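Local coordinates for secreted protein (Streptomyces lividans TK24, PDB 5LXZ), which probably acts as a secreted copper-radical oxidase of the galactose oxidase-like family, at residues G135-K140 with P320-R325; T187-N192 with G371-S376. The protein carries 1 engineered substitution. All coordinates share one frame; numbering follows the deposited sequence.

Overall arrangement
How an inserted domain is fixed to a propeller is well illustrated by two contacts that start about fifty residues apart. From the N terminus, the chain first passes through residues 135-140 and then 187-192, both in the GlxA beta barrel domain, where strand 132-135 pairs with strand 191-195. It then returns to the propeller. Interaction 1 closes a loop of some 180 residues at 320-325, and interaction 2 one of similar length at 371-376, so the two closures cross. The propeller partners connect the second and third strands of two successive four-stranded sheets. Glu350 links them, forming a salt bridge with Arg325 and accepting from Gly374 N, while Asp191 joins the barrel segments.

Interaction 1: residues G135-K140 with P320-R325; sequences GKENGK and PDDVGR. With ACT (acetate ion), chain E.
Glu137 and Asp321 meet carboxylate to carboxylate, the side chains coming from opposite directions and their planar groups turned 68° apart. Glu137 OE2 lies only 2.5 Å from Asp321 OD1, so close that one of the two acids probably carries a proton. Glu137 reaches this far because its chain is stretched, with CG trans to the backbone N (chi1 -177°) and the rest extended beyond CG. Asp321 carries CG between its backbone N and carbonyl carbon (chi1 64°), which sets OD1 against Glu137. Two waters bind the groups from either end of the Glu137 carboxylate. One lies 2.6 Å from Glu137 OE1 and accepts from Asp321 N at 2.9 Å; the other donates to Glu137 OE2 and, at 2.6 Å, to Asp322 OD2, linking a third acid, Asp322, to the pair. With an alanine in place of Asp321, Glu137 OE2 would probably lose its close acid partner, leaving the two waters as the glutamate's remaining link to the loop. In the second shell, Asp191 OD2 accepts from both Glu137 N and Asn138 N, fixing the start of the turn. Asn138 OD1 closes an Asx turn by accepting from Lys140 N at 2.8 Å. On the other segment, Arg325 presents its guanidinium edge, in plane, to Pro320 O (NE to O 2.9 Å), and its NH1 is held by a salt bridge to Glu350. The bond to Pro320 ties the two ends of the loop together, with both aspartates between them. At 96 Å² in all, this is a small surface contact in which water does much of the joining. It sets the beta-hairpin loop between strands 132-135 and 141-144 of the GlxA barrel domain against the loop joining the two middle strands, 309-311 and 328-330, of a Kelch propeller blade.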
ATOM      1  N   GLY A 135      28.211  -6.986   6.212  1.00  7.76           N
ATOM      2  CA  GLY A 135      27.059  -6.538   6.976  1.00  7.94           C
ATOM      3  C   GLY A 135      27.252  -6.914   8.431  1.00  7.77           C
ATOM      4  O   GLY A 135      27.490  -8.084   8.778  1.00  8.04           O
ATOM      5  N   LYS A 136      27.122  -5.941   9.314  1.00  7.63           N
ATOM      6  CA  LYS A 136      27.383  -6.203  10.723  1.00  7.84           C
ATOM      7  C   LYS A 136      26.348  -7.146  11.341  1.00  7.61           C
ATOM      8  O   LYS A 136      26.657  -7.914  12.261  1.00  7.91           O
ATOM      9  CB  LYS A 136      27.476  -4.882  11.477  1.00  8.00           C
ATOM     10  CG  LYS A 136      28.693  -4.112  11.027  1.00  8.63           C
ATOM     11  CD  LYS A 136      28.704  -2.717  11.610  1.00  8.84           C
ATOM     12  CE  LYS A 136      29.884  -1.924  11.095  1.00  9.32           C
ATOM     13  NZ  LYS A 136      29.878  -0.547  11.606  1.00 10.13           N
ATOM     14  N   GLU A 137      25.131  -7.075  10.853  1.00  8.09           N
ATOM     15  CA  GLU A 137      24.098  -8.034  11.248  1.00  8.68           C
ATOM     16  C   GLU A 137      24.082  -9.253  10.337  1.00  8.50           C
ATOM     17  O   GLU A 137      24.057 -10.395  10.823  1.00  8.35           O
ATOM     18  CB  GLU A 137      22.735  -7.356  11.268  1.00 10.03           C
ATOM     19  CG  GLU A 137      21.597  -8.226  11.735  1.00 11.90           C
ATOM     20  CD  GLU A 137      20.237  -7.663  11.390  1.00 15.09           C
ATOM     21  OE1 GLU A 137      20.066  -7.117  10.277  0.50 14.23           O
ATOM     22  OE2 GLU A 137      19.333  -7.841  12.241  1.00 19.69           O
ATOM     23  N   ASN A 138      24.018  -9.029   9.027  1.00  8.07           N
ATOM     24  CA  ASN A 138      23.832 -10.169   8.098  1.00  8.09           C
ATOM     25  C   ASN A 138      25.065 -11.027   7.852  1.00  8.89           C
ATOM     26  O   ASN A 138      24.925 -12.156   7.367  1.00  9.73           O
ATOM     27  CB  ASN A 138      23.176  -9.760   6.769  1.00  8.44           C
ATOM     28  CG  ASN A 138      24.002  -8.775   5.956  1.00  8.51           C
ATOM     29  OD1 ASN A 138      25.220  -8.935   5.794  1.00  9.03           O
ATOM     30  ND2 ASN A 138      23.345  -7.739   5.466  1.00  9.14           N
ATOM     31  N   GLY A 139      26.250 -10.516   8.141  1.00  8.65           N
ATOM     32  CA  GLY A 139      27.494 -11.265   7.986  1.00  8.64           C
ATOM     33  C   GLY A 139      27.912 -11.479   6.559  1.00  9.03           C
ATOM     34  O   GLY A 139      28.863 -12.233   6.352  1.00 10.45           O
ATOM     35  N   LYS A 140      27.249 -10.834   5.604  1.00  8.65           N
ATOM     36  CA  LYS A 140      27.508 -11.069   4.173  1.00  9.72           C
ATOM     37  C   LYS A 140      28.414 -10.002   3.604  1.00  9.71           C
ATOM     38  O   LYS A 140      28.364  -8.845   4.012  1.00  8.48           O
ATOM     39  CB  LYS A 140      26.198 -11.153   3.392  1.00 10.04           C
ATOM     40  CG  LYS A 140      25.474 -12.441   3.779  1.00 11.85           C
ATOM     41  CD  LYS A 140      24.184 -12.652   3.058  1.00 13.75           C
ATOM     42  CE  LYS A 140      23.546 -13.903   3.587  1.00 15.63           C
ATOM     43  NZ  LYS A 140      22.191 -14.021   3.050  1.00 17.60           N
ATOM     44  N   PRO A 320      15.818  -1.693   8.214  1.00  8.72           N
ATOM     45  CA  PRO A 320      16.376  -2.865   8.916  1.00 10.07           C
ATOM     46  C   PRO A 320      15.319  -3.886   9.288  1.00 11.16           C
ATOM     47  O   PRO A 320      14.110  -3.561   9.316  1.00 11.54           O
ATOM     48  CB  PRO A 320      16.979  -2.263  10.152  1.00 10.43           C
ATOM     49  CG  PRO A 320      16.238  -1.029  10.371  1.00 11.24           C
ATOM     50  CD  PRO A 320      15.827  -0.481   9.040  1.00  9.60           C
ATOM     51  N   ASP A 321      15.761  -5.078   9.639  1.00 11.89           N
ATOM     52  CA  ASP A 321      14.834  -6.139  10.015  1.00 13.27           C
ATOM     53  C   ASP A 321      14.422  -6.108  11.468  1.00 13.68           C
ATOM     54  O   ASP A 321      13.639  -6.962  11.890  1.00 15.10           O
ATOM     55  CB  ASP A 321      15.389  -7.514   9.651  1.00 15.43           C
ATOM     56  CG  ASP A 321      16.628  -7.857  10.393  1.00 15.74           C
ATOM     57  OD1 ASP A 321      17.069  -7.150  11.338  1.00 15.97           O
ATOM     58  OD2 ASP A 321      17.254  -8.853   9.925  1.00 21.30           O
ATOM     59  N   ASP A 322      14.878  -5.141  12.223  1.00 14.06           N
ATOM     60  CA  ASP A 322      14.712  -5.160  13.686  1.00 16.40           C
ATOM     61  C   ASP A 322      14.233  -3.846  14.285  1.00 14.12           C
ATOM     62  O   ASP A 322      14.317  -3.625  15.489  1.00 14.19           O
ATOM     63  CB  ASP A 322      16.024  -5.609  14.329  1.00 19.66           C
ATOM     64  CG  ASP A 322      17.157  -4.616  14.162  1.00 23.41           C
ATOM     65  OD1 ASP A 322      17.107  -3.627  13.386  1.00 22.09           O
ATOM     66  OD2 ASP A 322      18.185  -4.841  14.839  1.00 30.73           O
ATOM     67  N   VAL A 323      13.699  -2.983  13.422  1.00 12.20           N
ATOM     68  CA  VAL A 323      13.091  -1.753  13.854  1.00 12.58           C
ATOM     69  C   VAL A 323      11.804  -1.668  13.054  1.00 10.72           C
ATOM     70  O   VAL A 323      11.824  -1.697  11.822  1.00 11.26           O
ATOM     71  CB  VAL A 323      13.943  -0.512  13.527  1.00 13.56           C
ATOM     72  CG1 VAL A 323      13.236   0.745  13.962  1.00 14.40           C
ATOM     73  CG2 VAL A 323      15.320  -0.647  14.182  1.00 14.93           C
ATOM     74  N   GLY A 324      10.692  -1.489  13.746  1.00  9.53           N
ATOM     75  CA  GLY A 324       9.435  -1.249  13.075  1.00  8.94           C
ATOM     76  C   GLY A 324       8.851  -2.426  12.340  1.00  8.36           C
ATOM     77  O   GLY A 324       8.120  -2.259  11.371  1.00  7.78           O
ATOM     78  N   ARG A 325       9.222  -3.631  12.754  1.00  8.14           N
ATOM     79  CA  ARG A 325       8.779  -4.811  12.112  1.00  8.59           C
ATOM     80  C   ARG A 325       7.755  -5.556  12.939  1.00  7.93           C
ATOM     81  O   ARG A 325       7.221  -6.567  12.480  1.00  9.10           O
ATOM     82  CB  ARG A 325       9.970  -5.733  11.785  1.00  9.47           C
ATOM     83  CG  ARG A 325      10.942  -5.092  10.861  1.00 11.12           C
ATOM     84  CD  ARG A 325      10.496  -5.211   9.457  1.00 12.16           C
ATOM     85  NE  ARG A 325      11.530  -4.745   8.536  1.00 13.18           N
ATOM     86  CZ  ARG A 325      11.511  -4.983   7.227  1.00 12.97           C
ATOM     87  NH1 ARG A 325      10.604  -5.780   6.724  1.00 10.69           N
ATOM     88  NH2 ARG A 325      12.478  -4.489   6.449  1.00 12.67           N
TER
HETATM   89  C   ACT E 704      11.249  -2.253  17.451  1.00 42.49           C
HETATM   90  O   ACT E 704      11.297  -1.099  17.001  1.00 47.28           O
HETATM   91  OXT ACT E 704      10.478  -3.093  16.943  1.00 41.22           O
HETATM   92  CH3 ACT E 704      12.138  -2.613  18.609  1.00 43.81           C
HETATM   93  O   HOH W   1      18.502  -5.588   8.962  1.00 13.23           O
HETATM   94  O   HOH W   2      19.446  -7.051  15.026  1.00 36.19           O

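Interaction 2: residues T187-N192 with G371-S376. With EDO (1,2-ethanediol), chain J; EDO (1,2-ethanediol), chain Q.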
ATOM      1  N   THR A 187      21.017 -10.159   0.385  1.00  9.90           N
ATOM      2  CA  THR A 187      20.401  -9.637   1.595  1.00  9.66           C
ATOM      3  C   THR A 187      19.018  -9.148   1.258  1.00  9.51           C
ATOM      4  O   THR A 187      18.712  -8.829   0.102  1.00  9.90           O
ATOM      5  CB  THR A 187      21.218  -8.507   2.237  1.00  9.78           C
ATOM      6  OG1 THR A 187      21.101  -7.327   1.451  1.00 10.32           O
ATOM      7  CG2 THR A 187      22.680  -8.904   2.380  1.00  9.84           C
ATOM      8  N   GLY A 188      18.166  -9.039   2.284  1.00  9.56           N
ATOM      9  CA  GLY A 188      16.799  -8.583   2.063  1.00  9.49           C
ATOM     10  C   GLY A 188      16.389  -7.357   2.843  1.00  9.97           C
ATOM     11  O   GLY A 188      15.294  -6.881   2.644  1.00 11.06           O
ATOM     12  N   THR A 189      17.256  -6.848   3.700  1.00  9.83           N
ATOM     13  CA  THR A 189      16.928  -5.672   4.510  1.00  9.77           C
ATOM     14  C   THR A 189      18.166  -4.802   4.618  1.00  9.71           C
ATOM     15  O   THR A 189      19.274  -5.242   4.318  1.00  9.33           O
ATOM     16  CB  THR A 189      16.444  -6.049   5.923  1.00 10.22           C
ATOM     17  OG1 THR A 189      17.458  -6.792   6.638  1.00 10.28           O
ATOM     18  CG2 THR A 189      15.159  -6.857   5.838  1.00  9.90           C
ATOM     19  N   GLU A 190      17.972  -3.581   5.088  1.00  9.70           N
ATOM     20  CA  GLU A 190      19.077  -2.678   5.321  1.00 10.08           C
ATOM     21  C   GLU A 190      20.053  -3.249   6.344  1.00  9.74           C
ATOM     22  O   GLU A 190      19.647  -3.827   7.357  1.00 10.97           O
ATOM     23  CB  GLU A 190      18.526  -1.377   5.871  1.00 10.88           C
ATOM     24  CG  GLU A 190      19.555  -0.303   6.191  1.00 11.76           C
ATOM     25  CD  GLU A 190      18.939   0.892   6.873  1.00 13.19           C
ATOM     26  OE1 GLU A 190      17.988   1.438   6.284  1.00 14.76           O
ATOM     27  OE2 GLU A 190      19.447   1.291   7.961  1.00 17.16           O
ATOM     28  N   ASP A 191      21.335  -2.993   6.144  1.00  8.37           N
ATOM     29  CA  ASP A 191      22.331  -3.248   7.162  1.00  8.30           C
ATOM     30  C   ASP A 191      23.397  -2.144   7.120  1.00  8.20           C
ATOM     31  O   ASP A 191      23.451  -1.380   6.177  1.00  7.97           O
ATOM     32  CB  ASP A 191      22.946  -4.654   7.049  1.00  8.94           C
ATOM     33  CG  ASP A 191      23.513  -5.183   8.358  1.00  9.96           C
ATOM     34  OD1 ASP A 191      23.405  -4.509   9.447  1.00 11.36           O
ATOM     35  OD2 ASP A 191      24.071  -6.308   8.307  1.00  9.73           O
ATOM     36  N   ASN A 192      24.146  -2.076   8.202  1.00  8.96           N
ATOM     37  CA  ASN A 192      25.328  -1.253   8.350  1.00  9.45           C
ATOM     38  C   ASN A 192      26.501  -2.150   8.068  1.00  8.99           C
ATOM     39  O   ASN A 192      26.585  -3.280   8.628  1.00  8.82           O
ATOM     40  CB  ASN A 192      25.369  -0.702   9.777  1.00 10.44           C
ATOM     41  CG  ASN A 192      26.497   0.242  10.045  1.00 12.34           C
ATOM     42  OD1 ASN A 192      27.640  -0.058   9.799  1.00 14.00           O
ATOM     43  ND2 ASN A 192      26.169   1.358  10.697  1.00 13.97           N
ATOM     44  N   GLY A 371       5.288 -12.344   2.262  1.00  6.21           N
ATOM     45  CA  GLY A 371       6.495 -13.071   1.975  1.00  6.22           C
ATOM     46  C   GLY A 371       7.673 -12.634   2.788  1.00  6.28           C
ATOM     47  O   GLY A 371       7.632 -11.664   3.539  1.00  6.18           O
ATOM     48  N   GLY A 372       8.762 -13.394   2.669  1.00  6.79           N
ATOM     49  CA  GLY A 372       9.944 -13.070   3.420  1.00  6.93           C
ATOM     50  C   GLY A 372      10.583 -11.785   2.953  1.00  6.88           C
ATOM     51  O   GLY A 372      10.289 -11.270   1.871  1.00  7.00           O
ATOM     52  N   VAL A 373      11.474 -11.265   3.763  1.00  7.33           N
ATOM     53  CA  VAL A 373      12.046  -9.971   3.471  1.00  8.43           C
ATOM     54  C   VAL A 373      12.762  -9.975   2.091  1.00  8.69           C
ATOM     55  O   VAL A 373      13.402 -10.963   1.686  1.00  9.72           O
ATOM     56  CB  VAL A 373      13.010  -9.484   4.570  1.00  8.98           C
ATOM     57  CG1 VAL A 373      12.249  -9.199   5.847  1.00 10.12           C
ATOM     58  CG2 VAL A 373      14.164 -10.461   4.782  1.00  9.56           C
ATOM     59  N   GLY A 374      12.664  -8.849   1.395  1.00  8.76           N
ATOM     60  CA  GLY A 374      13.322  -8.686   0.109  1.00  9.27           C
ATOM     61  C   GLY A 374      12.859  -9.700  -0.893  1.00  9.12           C
ATOM     62  O   GLY A 374      11.651  -9.847  -1.096  1.00  9.43           O
ATOM     63  N   GLU A 375      13.803 -10.417  -1.494  1.00  9.12           N
ATOM     64  CA  GLU A 375      13.513 -11.330  -2.595  1.00  9.60           C
ATOM     65  C   GLU A 375      13.381 -12.756  -2.136  1.00  9.11           C
ATOM     66  O   GLU A 375      13.528 -13.707  -2.932  1.00 10.09           O
ATOM     67  CB  GLU A 375      14.562 -11.157  -3.710  1.00 10.21           C
ATOM     68  CG  GLU A 375      14.556  -9.757  -4.241  1.00 10.98           C
ATOM     69  CD  GLU A 375      15.671  -9.398  -5.215  1.00 12.07           C
ATOM     70  OE1 GLU A 375      16.358 -10.324  -5.689  1.00 13.82           O
ATOM     71  OE2 GLU A 375      15.871  -8.177  -5.373  1.00 14.77           O
ATOM     72  N   SER A 376      13.085 -12.930  -0.865  1.00  8.56           N
ATOM     73  CA  SER A 376      12.925 -14.237  -0.274  1.00  8.69           C
ATOM     74  C   SER A 376      11.936 -15.110  -1.007  1.00  8.64           C
ATOM     75  O   SER A 376      10.896 -14.636  -1.539  1.00  8.73           O
ATOM     76  CB  SER A 376      12.423 -14.059   1.139  1.00  8.60           C
ATOM     77  OG  SER A 376      12.134 -15.262   1.825  1.00  8.96           O
TER
HETATM   78  C1  EDO J 709      15.214 -11.726  -8.023  1.00 24.78           C
HETATM   79  O1  EDO J 709      15.484 -12.275  -6.717  1.00 25.79           O
HETATM   80  C2  EDO J 709      15.638 -12.815  -9.009  1.00 25.78           C
HETATM   81  O2  EDO J 709      14.690 -13.842  -8.937  1.00 23.52           O
HETATM   82  C1  EDO Q 716      18.202   2.523  11.838  1.00 38.89           C
HETATM   83  O1  EDO Q 716      17.490   1.738  12.791  1.00 37.16           O
HETATM   84  C2  EDO Q 716      17.871   1.929  10.487  1.00 35.09           C
HETATM   85  O2  EDO Q 716      18.109   2.776   9.367  1.00 38.94           O
HETATM   86  O   HOH W   3      16.568 -10.457  -0.901  1.00 12.50           O
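Gly188 and Gly374 bring two backbones together with nothing between them, their CA atoms 4.0 Å apart. A side chain on either would collide: a CB on Gly188 would run into Val373 O, and one on Gly374 into Gly188 CA. Beside these glycines the packing is apolar. The Thr189 methyl CG2 lies against the branch point of Val373, 3.6 Å from CB, with CG1 and CG2 of the valine also close by. Threonine offers that methyl because CG2 sits opposite its own carbonyl carbon, leaving OG1 between N and C (chi1 60°). The Val373 to Ser376 segment is a type II' beta turn, with Gly374 in the second position at phi 60°, psi -127°, and Ser376 N reaching Val373 O at 3.2 Å. It belongs to a propeller loop between strands 364-368 and 383-387, and the opposing segment leads into barrel strand 191-195. Contact is looser beyond the glycines. There a water spans the gap, donating to Thr187 O at 2.9 Å and accepting from Glu375 N at 2.8 Å. The Glu375 side chain turns from the contact to a salt bridge with Lys212.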